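Local coordinates for hypothetical protein PH1313 (Pyrococcus horikoshii, PDB 1VBK), which is of unknown function but, as a THUMP-domain relative of the thiamine-biosynthesis protein ThiI, probably binds ATP and RNA, at residues A[32-37]-A[231-235]; A[179-185]-A[202-208]; A[255-259]-A[282-286]; A[217-221]-A[237-241]. All coordinates share one frame; numbering follows the deposited sequence.

Contact 1: residues A[32-37]-A[231-235]; sequences EALVTE and SYGSK
Tyr232 lays one face of its ring on Ala33, near the C-terminal end of helix 19-36. Both the methyl and the CA of Ala33 meet the ring: Ala33 CB stands 3.7 Å from the centroid of the Tyr232 ring and 16° off its normal, a CH-pi contact displaced toward CG. Ala33 CA is 3.5 Å from Tyr232 CD2, so the small alanine suits a helix on which a ring must lie flat. With chi1 at -49°, CG of Tyr232 is anti to its carbonyl carbon and the ring runs along the helix to Glu37. There the bond from Tyr232 OH to Glu37 OE2, near the ring plane, is weak at 3.4 Å; the stronger partner of the hydroxyl is Arg67. Tyr232 belongs to a type II beta turn, Ser231 to Ser234, which brings the ThiI-like part of the chain against its ferredoxin-like part. Gly233 fits the turn because any CB at its positive phi would jam against the preceding carbonyl. With an alanine here in place of Tyr232, the Ala33 methyl would probably lose its aromatic cover and Arg67 its hydroxyl partner. Glu32 flanks the turn, its CB 4.3 Å from Gly233 N. Its bent chain brings OE1 within 2.9 Å of water 1, and that water accepts from Gly233 N at 2.8 Å and donates more distantly to Ser234 O.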
# COMPACT_ATOMS: atom_id res chain seq x y z
N GLU A 32 -9.28 6.34 19.72
CA GLU A 32 -7.86 6.32 20.07
C GLU A 32 -7.44 7.61 20.77
O GLU A 32 -6.70 7.58 21.74
CB GLU A 32 -7.01 6.13 18.81
CG GLU A 32 -6.97 4.70 18.31
CD GLU A 32 -6.18 3.79 19.23
OE1 GLU A 32 -4.98 4.08 19.47
OE2 GLU A 32 -6.75 2.79 19.72
N ALA A 33 -7.93 8.74 20.27
CA ALA A 33 -7.61 10.04 20.85
C ALA A 33 -8.12 10.19 22.28
O ALA A 33 -7.38 10.60 23.17
CB ALA A 33 -8.17 11.15 19.98
N LEU A 34 -9.39 9.87 22.49
CA LEU A 34 -9.99 9.99 23.82
C LEU A 34 -9.35 9.02 24.82
O LEU A 34 -9.10 9.39 25.97
CB LEU A 34 -11.50 9.76 23.73
CG LEU A 34 -12.27 10.81 22.91
CD1 LEU A 34 -13.74 10.43 22.83
CD2 LEU A 34 -12.12 12.17 23.55
N VAL A 35 -9.10 7.79 24.39
CA VAL A 35 -8.49 6.80 25.27
C VAL A 35 -7.07 7.23 25.63
O VAL A 35 -6.67 7.16 26.79
CB VAL A 35 -8.47 5.40 24.60
CG1 VAL A 35 -7.71 4.41 25.48
CG2 VAL A 35 -9.90 4.91 24.41
N THR A 36 -6.31 7.68 24.64
CA THR A 36 -4.94 8.13 24.87
C THR A 36 -4.89 9.29 25.86
O THR A 36 -4.02 9.32 26.73
CB THR A 36 -4.27 8.57 23.54
OG1 THR A 36 -4.22 7.45 22.64
CG2 THR A 36 -2.87 9.07 23.80
N GLU A 37 -5.83 10.22 25.74
CA GLU A 37 -5.87 11.38 26.63
C GLU A 37 -6.68 11.11 27.89
O GLU A 37 -6.91 12.00 28.71
CB GLU A 37 -6.47 12.59 25.90
CG GLU A 37 -5.70 13.03 24.66
CD GLU A 37 -4.29 13.50 24.98
OE1 GLU A 37 -4.14 14.37 25.86
OE2 GLU A 37 -3.34 12.99 24.35
N SER A 231 -1.56 12.40 15.53
CA SER A 231 -1.45 11.15 14.78
C SER A 231 -2.36 10.00 15.23
O SER A 231 -2.10 8.85 14.88
CB SER A 231 -0.00 10.67 14.81
OG SER A 231 0.35 10.23 16.11
N TYR A 232 -3.41 10.30 15.97
CA TYR A 232 -4.31 9.25 16.44
C TYR A 232 -4.81 8.40 15.27
O TYR A 232 -5.29 8.93 14.27
CB TYR A 232 -5.48 9.88 17.19
CG TYR A 232 -5.04 10.88 18.23
CD1 TYR A 232 -5.22 12.25 18.01
CD2 TYR A 232 -4.42 10.48 19.41
CE1 TYR A 232 -4.79 13.19 18.95
CE2 TYR A 232 -3.98 11.41 20.35
CZ TYR A 232 -4.17 12.76 20.11
OH TYR A 232 -3.75 13.69 21.03
N GLY A 233 -4.66 7.09 15.40
CA GLY A 233 -5.09 6.19 14.34
C GLY A 233 -3.91 5.45 13.73
O GLY A 233 -4.09 4.46 13.01
N SER A 234 -2.70 5.93 13.99
CA SER A 234 -1.51 5.28 13.47
C SER A 234 -0.74 4.73 14.65
O SER A 234 -1.06 5.05 15.80
CB SER A 234 -0.63 6.29 12.72
OG SER A 234 -0.02 7.20 13.62
N LYS A 235 0.27 3.89 14.39
CA LYS A 235 1.07 3.32 15.47
C LYS A 235 1.81 4.43 16.20
O LYS A 235 2.02 4.36 17.41
CB LYS A 235 2.05 2.29 14.92
CG LYS A 235 1.39 0.96 14.55
CD LYS A 235 0.68 0.36 15.76
CE LYS A 235 -0.07 -0.92 15.41
NZ LYS A 235 0.84 -2.01 14.99
O HOH W 1 -3.54 5.93 17.74

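Contact 2: residues A[179-185]-A[202-208]; sequences EGRMIGI and GVEVIPV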
# COMPACT_ATOMS: atom_id res chain seq x y z
N GLU A 179 -6.30 7.42 3.38
CA GLU A 179 -5.54 7.59 2.15
C GLU A 179 -4.23 6.82 2.08
O GLU A 179 -3.28 7.25 1.43
CB GLU A 179 -5.28 9.08 1.89
CG GLU A 179 -6.54 9.92 1.64
CD GLU A 179 -7.32 9.48 0.40
OE1 GLU A 179 -6.69 9.19 -0.64
OE2 GLU A 179 -8.57 9.45 0.47
N GLY A 180 -4.17 5.68 2.77
CA GLY A 180 -2.96 4.87 2.72
C GLY A 180 -1.89 5.13 3.77
O GLY A 180 -2.07 5.94 4.68
N ARG A 181 -0.77 4.43 3.61
CA ARG A 181 0.35 4.53 4.54
C ARG A 181 1.66 4.87 3.84
O ARG A 181 1.99 4.31 2.79
CB ARG A 181 0.49 3.22 5.30
CG ARG A 181 1.83 3.02 5.99
CD ARG A 181 1.93 1.62 6.57
NE ARG A 181 1.03 1.45 7.70
CZ ARG A 181 0.68 0.28 8.21
NH1 ARG A 181 1.14 -0.85 7.69
NH2 ARG A 181 -0.13 0.23 9.27
N MET A 182 2.42 5.79 4.43
CA MET A 182 3.71 6.21 3.89
C MET A 182 4.70 6.36 5.02
O MET A 182 4.32 6.42 6.19
CB MET A 182 3.58 7.57 3.19
CG MET A 182 2.55 7.65 2.09
SD MET A 182 2.66 9.25 1.29
CE MET A 182 1.49 9.06 -0.04
N ILE A 183 5.99 6.40 4.69
CA ILE A 183 6.99 6.63 5.72
C ILE A 183 7.35 8.09 5.55
O ILE A 183 7.27 8.63 4.44
CB ILE A 183 8.28 5.78 5.53
CG1 ILE A 183 8.93 6.09 4.18
CG2 ILE A 183 7.96 4.30 5.67
CD1 ILE A 183 10.30 5.45 3.99
N GLY A 184 7.72 8.75 6.64
CA GLY A 184 8.09 10.14 6.57
C GLY A 184 9.50 10.27 7.09
O GLY A 184 9.77 9.88 8.23
N ILE A 185 10.40 10.79 6.27
CA ILE A 185 11.78 10.94 6.70
C ILE A 185 11.84 12.20 7.56
O ILE A 185 11.73 13.32 7.06
CB ILE A 185 12.75 11.09 5.50
CG1 ILE A 185 12.57 9.91 4.54
CG2 ILE A 185 14.19 11.13 6.00
CD1 ILE A 185 12.79 8.54 5.18
N GLY A 202 -5.05 12.66 5.25
CA GLY A 202 -5.48 11.30 5.53
C GLY A 202 -4.45 10.20 5.43
O GLY A 202 -4.80 9.02 5.43
N VAL A 203 -3.17 10.56 5.36
CA VAL A 203 -2.12 9.56 5.25
C VAL A 203 -1.57 9.12 6.60
O VAL A 203 -1.21 9.94 7.44
CB VAL A 203 -0.94 10.09 4.41
CG1 VAL A 203 0.16 9.03 4.34
CG2 VAL A 203 -1.42 10.45 3.00
N GLU A 204 -1.54 7.81 6.81
CA GLU A 204 -0.98 7.27 8.04
C GLU A 204 0.53 7.31 7.81
O GLU A 204 1.03 6.70 6.87
CB GLU A 204 -1.43 5.82 8.26
CG GLU A 204 -0.58 5.08 9.28
CD GLU A 204 -1.10 3.70 9.59
OE1 GLU A 204 -1.45 2.96 8.64
OE2 GLU A 204 -1.15 3.35 10.79
N VAL A 205 1.24 8.02 8.67
CA VAL A 205 2.68 8.14 8.50
C VAL A 205 3.54 7.46 9.56
O VAL A 205 3.30 7.60 10.76
CB VAL A 205 3.10 9.63 8.43
CG1 VAL A 205 4.61 9.74 8.25
CG2 VAL A 205 2.39 10.32 7.28
N ILE A 206 4.52 6.69 9.10
CA ILE A 206 5.46 6.03 9.99
C ILE A 206 6.69 6.92 9.95
O ILE A 206 7.38 7.00 8.93
CB ILE A 206 5.84 4.62 9.48
CG1 ILE A 206 4.62 3.70 9.50
CG2 ILE A 206 6.94 4.03 10.36
CD1 ILE A 206 4.90 2.30 8.98
N PRO A 207 6.99 7.62 11.06
CA PRO A 207 8.16 8.49 11.06
C PRO A 207 9.45 7.68 11.10
O PRO A 207 9.57 6.72 11.87
CB PRO A 207 7.96 9.33 12.32
CG PRO A 207 7.30 8.35 13.25
CD PRO A 207 6.27 7.68 12.35
N VAL A 208 10.41 8.06 10.27
CA VAL A 208 11.68 7.36 10.21
C VAL A 208 12.86 8.31 10.36
O VAL A 208 12.92 9.34 9.69
CB VAL A 208 11.86 6.59 8.87
CG1 VAL A 208 13.24 5.93 8.81
CG2 VAL A 208 10.78 5.53 8.73
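Arg181 and Glu204 lie side by side, pointing the same way from neighbouring parallel strands, and meet in a salt bridge. One oxygen serves both donors: Glu204 OE1 sits at the guanidinium edge, 3.1 Å from Arg181 NE and equally far from Arg181 NH2. Both bonds are bent and weak, and the two flat groups are turned 47° apart. Each chain leaves with CG anti to the backbone N (chi1 163° in both), which keeps the two alongside. Ile206 CD1 packs against the aliphatic stem, 3.9 Å from Arg181 CD. Beneath the side chains the backbones bond as parallel strands do: Met182 and Gly184 each give their N-H to one carbonyl and take an N-H from the next residue but one, as in Val208 N to Gly184 O at 2.8 Å. These strands, with helix 189-200 between them, form a beta-alpha-beta unit. On the face covered by helix 189-200, Val205 CG1 comes to 3.6 Å from Gly184 N, so close that a CB on Gly184 would clash with that methyl. Alongside, Met182 CG rests 3.6 Å from Val203 CG1. Gly202, with positive phi, ends the helix in a Schellman motif and offers its carbonyl to Glu179 N. On the other face Ile183 and Val208 are covered by helix 244-254, while Arg181 NH1 is fixed from outside by Phe254 O and by Asp253 O of the second subunit.

Contact 3: residues A[255-259]-A[282-286]; sequences GVKGV and FPVPV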
# COMPACT_ATOMS: atom_id res chain seq x y z
N GLY A 255 4.13 -2.51 3.84
CA GLY A 255 3.30 -2.18 2.69
C GLY A 255 3.13 -0.69 2.47
O GLY A 255 2.05 -0.22 2.13
N VAL A 256 4.21 0.06 2.67
CA VAL A 256 4.23 1.51 2.49
C VAL A 256 4.05 1.85 1.01
O VAL A 256 4.69 1.25 0.15
CB VAL A 256 5.59 2.08 2.99
CG1 VAL A 256 5.73 3.53 2.61
CG2 VAL A 256 5.68 1.90 4.51
N LYS A 257 3.18 2.81 0.72
CA LYS A 257 2.90 3.21 -0.66
C LYS A 257 3.61 4.49 -1.09
O LYS A 257 3.55 4.88 -2.26
CB LYS A 257 1.39 3.39 -0.84
CG LYS A 257 0.81 4.53 -0.01
CD LYS A 257 -0.71 4.62 -0.13
CE LYS A 257 -1.14 5.07 -1.51
NZ LYS A 257 -2.62 5.18 -1.58
N GLY A 258 4.27 5.15 -0.15
CA GLY A 258 4.95 6.39 -0.49
C GLY A 258 5.94 6.85 0.56
O GLY A 258 5.95 6.37 1.69
N VAL A 259 6.79 7.79 0.17
CA VAL A 259 7.80 8.36 1.06
C VAL A 259 7.64 9.87 1.06
O VAL A 259 7.45 10.48 0.01
CB VAL A 259 9.23 7.99 0.59
CG1 VAL A 259 10.26 8.70 1.46
CG2 VAL A 259 9.42 6.48 0.65
N PHE A 282 14.12 4.96 -4.20
CA PHE A 282 12.92 4.44 -3.55
C PHE A 282 12.04 3.67 -4.54
O PHE A 282 11.83 4.11 -5.67
CB PHE A 282 12.10 5.58 -2.95
CG PHE A 282 12.75 6.24 -1.77
CD1 PHE A 282 12.75 5.62 -0.52
CD2 PHE A 282 13.35 7.49 -1.90
CE1 PHE A 282 13.34 6.24 0.58
CE2 PHE A 282 13.94 8.12 -0.81
CZ PHE A 282 13.94 7.49 0.44
N PRO A 283 11.50 2.51 -4.12
CA PRO A 283 10.63 1.66 -4.94
C PRO A 283 9.19 2.17 -5.01
O PRO A 283 8.35 1.59 -5.70
CB PRO A 283 10.73 0.31 -4.25
CG PRO A 283 10.79 0.72 -2.81
CD PRO A 283 11.79 1.85 -2.83
N VAL A 284 8.91 3.24 -4.27
CA VAL A 284 7.58 3.84 -4.25
C VAL A 284 7.74 5.34 -4.46
O VAL A 284 8.83 5.88 -4.28
CB VAL A 284 6.86 3.59 -2.90
CG1 VAL A 284 6.70 2.09 -2.67
CG2 VAL A 284 7.66 4.21 -1.76
N PRO A 285 6.67 6.03 -4.86
CA PRO A 285 6.71 7.48 -5.10
C PRO A 285 7.15 8.28 -3.88
O PRO A 285 6.83 7.92 -2.75
CB PRO A 285 5.26 7.81 -5.49
CG PRO A 285 4.78 6.54 -6.11
CD PRO A 285 5.34 5.48 -5.19
N VAL A 286 7.87 9.37 -4.13
CA VAL A 286 8.33 10.24 -3.06
C VAL A 286 7.55 11.54 -3.19
O VAL A 286 7.39 12.07 -4.29
CB VAL A 286 9.84 10.53 -3.19
CG1 VAL A 286 10.30 11.43 -2.06
CG2 VAL A 286 10.61 9.22 -3.17
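Val259 N donates to Pro285 O at 2.9 Å, in the carbonyl plane and with an N-H...O angle of 154°. The same oxygen takes a CA-H...O contact from Gly258 CA, and Val286 CA returns one to Val259 O at 3.2 Å, so the two backbones are joined closely though they share a single bridge. Proline has no N-H to give, yet its carbonyl serves as well as any, and its CD rests 3.5 Å from Lys257 O. The side chain of Val259 carries most of the apolar contact and uses its two branches differently. CG1 lies over one face of the Phe282 ring, 4.2 Å from the centroid and 18° off the normal, a CH-pi contact set toward the rim. CG2 reaches the ring atom Phe282 CD1 at 3.6 Å and also touches Val284 CG2 at 3.7 Å. Val284 is turned by chi1 of -61°, placing CG2 between its backbone N and carbonyl carbon; this lets CG1 approach Val256 O, 3.6 Å away, while CG2 faces Val259. Branched, purely apolar valines suit such a surface, since two methyls from one CB can reach different parts of the ring and the neighbouring valine. Phe282 also makes an edge-to-face stack with Phe244, so a serine in its place would probably leave both that ring and the Val259 methyls without their aromatic partner. Together, strand 258-260 and the start of strand 286-287 form the last parallel step at one end of the five-stranded sheet, in the 3-2-1-4-5 order of a Rossmann-like alpha/beta fold.

Contact 4: residues A[217-221]-A[237-241]; sequences LEKVR and FLVVA
The guanidinium of Arg221 meets Leu238 and Val240 obliquely, neither methyl squarely over its face nor at its edge: Leu238 CD2 is 3.8 Å from Arg221 NH1, and Val240 CG2 is 4.1 Å from Arg221 NH2. One face of the group is covered from within the helix by Leu217 CD1, 4.2 Å above the plane and set toward the rim. At the edge, in plane, lies water 2, which accepts from Arg221 NH1 at 3.0 Å and donates to Leu238 O at 2.8 Å. No direct hydrogen bond crosses between the segments, so this water is the polar link, and an arginine fits here because its flat end can take a methyl over one face while its edge still bonds to water. Its chain runs extended from CG to NE, long enough to bring NH2 to Val240. Most of the apolar contact gathers on one methyl, Leu238 CD2. It is held between Val220 CG1 at 4.0 Å, Leu217 CD1 at 4.1 Å and the CG of Arg221; Leu217 CD1 also touches Val240. Leu238 has CG anti to its backbone N (chi1 179°), which sends the branched end toward the helix. The side chains of Leu217 and Leu238 slide past each other in opposite directions, whereas that of Val220 crosses Leu238 at about a right angle. Tyr209 on the adjacent strand extends the patch, touching Leu217, Val220 and Val240. This is the packing of a helix on its own sheet, here helix 215-228 against strand 239-241 and the residue leading into it, in a beta-alpha-beta unit of the ThiI-like domain.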
# COMPACT_ATOMS: atom_id res chain seq x y z
N LEU A 217 19.14 13.08 17.22
CA LEU A 217 18.08 12.10 17.41
C LEU A 217 17.20 12.56 18.56
O LEU A 217 15.98 12.44 18.51
CB LEU A 217 18.64 10.72 17.72
CG LEU A 217 17.59 9.67 18.10
CD1 LEU A 217 16.51 9.60 17.04
CD2 LEU A 217 18.26 8.32 18.29
N GLU A 218 17.84 13.09 19.60
CA GLU A 218 17.13 13.59 20.77
C GLU A 218 16.24 14.73 20.29
O GLU A 218 15.11 14.90 20.74
CB GLU A 218 18.12 14.09 21.82
CG GLU A 218 17.64 13.94 23.25
CD GLU A 218 17.51 12.48 23.67
OE1 GLU A 218 18.53 11.76 23.62
OE2 GLU A 218 16.39 12.06 24.04
N LYS A 219 16.78 15.52 19.36
CA LYS A 219 16.06 16.64 18.78
C LYS A 219 14.89 16.13 17.93
O LYS A 219 13.81 16.73 17.91
CB LYS A 219 17.01 17.48 17.92
CG LYS A 219 16.34 18.39 16.89
CD LYS A 219 15.43 19.42 17.54
CE LYS A 219 14.80 20.31 16.48
NZ LYS A 219 13.89 21.34 17.06
N VAL A 220 15.11 15.01 17.25
CA VAL A 220 14.06 14.43 16.41
C VAL A 220 12.95 13.82 17.26
O VAL A 220 11.77 13.97 16.94
CB VAL A 220 14.63 13.37 15.46
CG1 VAL A 220 13.49 12.64 14.74
CG2 VAL A 220 15.52 14.04 14.43
N ARG A 221 13.32 13.14 18.35
CA ARG A 221 12.31 12.54 19.21
C ARG A 221 11.37 13.62 19.76
O ARG A 221 10.18 13.38 19.93
CB ARG A 221 12.97 11.78 20.37
CG ARG A 221 13.63 10.47 19.96
CD ARG A 221 14.11 9.69 21.17
NE ARG A 221 14.79 8.44 20.82
CZ ARG A 221 14.21 7.41 20.21
NH1 ARG A 221 12.93 7.46 19.86
NH2 ARG A 221 14.92 6.31 19.95
N PHE A 237 5.04 5.48 16.25
CA PHE A 237 6.33 5.22 16.87
C PHE A 237 7.46 5.59 15.92
O PHE A 237 7.43 5.25 14.74
CB PHE A 237 6.47 3.74 17.26
CG PHE A 237 5.57 3.32 18.38
CD1 PHE A 237 5.52 4.07 19.56
CD2 PHE A 237 4.77 2.19 18.27
CE1 PHE A 237 4.68 3.68 20.61
CE2 PHE A 237 3.93 1.80 19.31
CZ PHE A 237 3.89 2.55 20.49
N LEU A 238 8.46 6.29 16.44
CA LEU A 238 9.60 6.70 15.64
C LEU A 238 10.49 5.50 15.35
O LEU A 238 10.86 4.76 16.25
CB LEU A 238 10.42 7.77 16.38
CG LEU A 238 11.67 8.26 15.64
CD1 LEU A 238 11.26 8.97 14.37
CD2 LEU A 238 12.46 9.20 16.54
N VAL A 239 10.82 5.31 14.08
CA VAL A 239 11.67 4.21 13.66
C VAL A 239 13.05 4.74 13.32
O VAL A 239 13.19 5.66 12.51
CB VAL A 239 11.10 3.50 12.41
CG1 VAL A 239 12.09 2.45 11.91
CG2 VAL A 239 9.77 2.86 12.74
N VAL A 240 14.08 4.18 13.94
CA VAL A 240 15.45 4.60 13.68
C VAL A 240 16.08 3.58 12.74
O VAL A 240 16.16 2.40 13.06
CB VAL A 240 16.28 4.65 14.99
CG1 VAL A 240 17.67 5.19 14.71
CG2 VAL A 240 15.57 5.52 16.01
N ALA A 241 16.52 4.04 11.57
CA ALA A 241 17.15 3.15 10.59
C ALA A 241 18.63 3.48 10.50
O ALA A 241 19.01 4.58 10.11
CB ALA A 241 16.49 3.31 9.23
O HOH W 2 11.44 4.98 18.96

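Contacts 2, 3 and 4 share one parallel sheet, with contact 2 between the others. The centre of contact 3 is about 10 Å from that of contact 2, and the segments join through Arg181 O and Lys257 N, 2.8 Å apart, and Ile183 N and Gly258 O, 3.0 Å apart, both probable hydrogen bonds. Towards contact 4, with centres about 15 Å apart, Pro207 O and Val239 N make a similar link at 2.9 Å. Contacts 3 and 4 do not touch; their centres are about 20 Å apart. Contact 1 ties this sheet domain to the N-terminal part and meets contact 2 where Ser234 CA packs 3.3 Å from Glu204 OE2. Contacts 1, 2 and 3 also touch the second subunit.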